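Local coordinates for protein RnfH (Haemophilus influenzae, PDB 2HJ1) that is of unknown function but adopts the ubiquitin-like fold of the RnfH family and forms a 3D domain-swapped dimer, at the interface of chains A and B. Coordinates in Å, arbitrary orientation; residue numbers count along the deposited sequence, not the author numbering. Chains: chain A/B, Hypothetical protein.

The interface of chains A and B. Residues chain A 37-39; chain B 69-72, 74.
The amide N-H groups of A:Val38 and A:Gln39, in the first turn of helix 38-45, point across the interface to two backbone carbonyls of the B:Leu70 to B:Asp72 turn. A:Gln39 N donates to B:Leu70 O at 2.9 Å, meeting a lone pair in the carbonyl plane. The second bond, from A:Val38 N to B:Asp72 O at 3.0 Å, arrives almost head-on to its carbonyl, with a C=O...N angle of 171°. Amides at a helix start lack acceptors within their own helix, so the turn serves as a cap supplied by the partner chain; the helix dipole may strengthen both bonds.

Side chains close round this pair. B:Leu70 crosses both A:Val38 and A:Gln39 at about a right angle: its CD2 methyl meets A:Val38 CG1 at 3.8 Å, while its CB lies 3.8 Å from A:Gln39 CB. With CG anti to the backbone N (chi1 -159°), the extended A:Gln39 chain carries OE1 across to the end of B:Leu70, 3.7 Å from its CD1 methyl. On the other branch of the valine, CG2 faces B:Leu74 CD2 at 4.1 Å, so A:Val38 sits between the two leucines. A:Thr37, just ahead of the helix, sets its CB over the turn, 4.0 Å from B:Thr71 CA.

Repeated by two-fold symmetry, the patch joins each helix start to a loop of the partner chain, which probably belongs to the exchanged segment, and probably helps to hold the domain-swapped dimer together.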
ATOM      1  N   THR A  37       1.490  -5.202  15.629  1.00 49.12           N
ATOM      2  CA  THR A  37       2.182  -4.171  14.857  1.00 45.52           C
ATOM      3  C   THR A  37       2.898  -4.791  13.689  1.00 43.46           C
ATOM      4  O   THR A  37       3.065  -5.999  13.634  1.00 41.62           O
ATOM      5  CB  THR A  37       3.216  -3.403  15.706  1.00 46.50           C
ATOM      6  OG1 THR A  37       4.240  -4.308  16.162  1.00 45.54           O
ATOM      7  CG2 THR A  37       2.529  -2.700  16.900  1.00 45.26           C
ATOM      8  N   VAL A  38       3.296  -3.960  12.726  1.00 41.60           N
ATOM      9  CA  VAL A  38       4.080  -4.441  11.586  1.00 40.70           C
ATOM     10  C   VAL A  38       5.345  -5.163  12.063  1.00 41.08           C
ATOM     11  O   VAL A  38       5.696  -6.232  11.556  1.00 40.66           O
ATOM     12  CB  VAL A  38       4.502  -3.261  10.664  1.00 41.03           C
ATOM     13  CG1 VAL A  38       5.452  -3.740   9.570  1.00 38.70           C
ATOM     14  CG2 VAL A  38       3.236  -2.553  10.114  1.00 39.12           C
ATOM     15  N   GLN A  39       6.045  -4.586  13.041  0.70 41.00           N
ATOM     16  CA  GLN A  39       7.317  -5.157  13.490  0.70 41.48           C
ATOM     17  C   GLN A  39       7.122  -6.529  14.092  0.70 42.10           C
ATOM     18  O   GLN A  39       7.940  -7.430  13.881  0.70 43.15           O
ATOM     19  CB  GLN A  39       7.947  -4.254  14.557  0.70 42.37           C
ATOM     20  CG  GLN A  39       9.466  -4.406  14.782  0.70 40.90           C
ATOM     21  CD  GLN A  39      10.022  -3.179  15.546  0.70 39.47           C
ATOM     22  OE1 GLN A  39      10.792  -2.408  15.016  0.70 33.86           O
ATOM     23  NE2 GLN A  39       9.540  -2.978  16.756  0.70 38.77           N
TER
ATOM     24  N   LYS B  69       5.621   3.518  10.106  1.00 45.54           N
ATOM     25  CA  LYS B  69       6.318   3.231  11.348  1.00 45.23           C
ATOM     26  C   LYS B  69       6.068   1.760  11.558  1.00 44.51           C
ATOM     27  O   LYS B  69       4.957   1.264  11.288  1.00 45.18           O
ATOM     28  CB  LYS B  69       5.719   4.069  12.460  1.00 44.86           C
ATOM     29  CG  LYS B  69       5.655   5.562  12.063  1.00 47.58           C
ATOM     30  CD  LYS B  69       5.533   6.470  13.257  1.00 54.85           C
ATOM     31  CE  LYS B  69       4.116   6.494  13.795  1.00 60.14           C
ATOM     32  NZ  LYS B  69       3.408   7.736  13.330  1.00 65.76           N
ATOM     33  N   LEU B  70       7.089   1.036  11.970  1.00 43.01           N
ATOM     34  CA  LEU B  70       6.909  -0.396  12.259  1.00 43.13           C
ATOM     35  C   LEU B  70       6.023  -0.688  13.480  1.00 42.11           C
ATOM     36  O   LEU B  70       5.679  -1.829  13.760  1.00 41.31           O
ATOM     37  CB  LEU B  70       8.257  -1.083  12.408  1.00 42.47           C
ATOM     38  CG  LEU B  70       9.150  -0.981  11.171  1.00 45.78           C
ATOM     39  CD1 LEU B  70      10.421  -1.817  11.393  1.00 45.12           C
ATOM     40  CD2 LEU B  70       8.429  -1.336   9.876  1.00 46.81           C
ATOM     41  N   THR B  71       5.647   0.370  14.189  1.00 42.63           N
ATOM     42  CA  THR B  71       4.730   0.264  15.312  1.00 43.17           C
ATOM     43  C   THR B  71       3.245   0.348  14.875  1.00 44.79           C
ATOM     44  O   THR B  71       2.356   0.164  15.717  1.00 45.64           O
ATOM     45  CB  THR B  71       5.005   1.409  16.331  1.00 43.02           C
ATOM     46  OG1 THR B  71       5.022   2.660  15.630  1.00 40.72           O
ATOM     47  CG2 THR B  71       6.353   1.201  17.000  1.00 41.15           C
ATOM     48  N   ASP B  72       2.982   0.669  13.597  1.00 45.23           N
ATOM     49  CA  ASP B  72       1.606   0.733  13.053  1.00 46.84           C
ATOM     50  C   ASP B  72       0.867  -0.600  13.240  1.00 46.54           C
ATOM     51  O   ASP B  72       1.470  -1.660  13.127  1.00 45.75           O
ATOM     52  CB  ASP B  72       1.623   1.078  11.554  1.00 47.23           C
ATOM     53  CG  ASP B  72       1.971   2.558  11.275  1.00 52.49           C
ATOM     54  OD1 ASP B  72       2.139   3.377  12.236  1.00 54.67           O
ATOM     55  OD2 ASP B  72       2.083   2.901  10.069  1.00 57.11           O
ATOM     56  N   LEU B  74      -1.575  -3.655  12.273  1.00 46.14           N
ATOM     57  CA  LEU B  74      -2.078  -4.284  11.045  1.00 47.29           C
ATOM     58  C   LEU B  74      -3.585  -4.513  11.085  1.00 47.98           C
ATOM     59  O   LEU B  74      -4.172  -4.632  12.168  1.00 46.63           O
ATOM     60  CB  LEU B  74      -1.375  -5.607  10.775  1.00 46.61           C
ATOM     61  CG  LEU B  74       0.091  -5.414  10.385  1.00 46.82           C
ATOM     62  CD1 LEU B  74       0.796  -6.696  10.705  1.00 45.16           C
ATOM     63  CD2 LEU B  74       0.245  -5.074   8.902  1.00 43.37           C
TER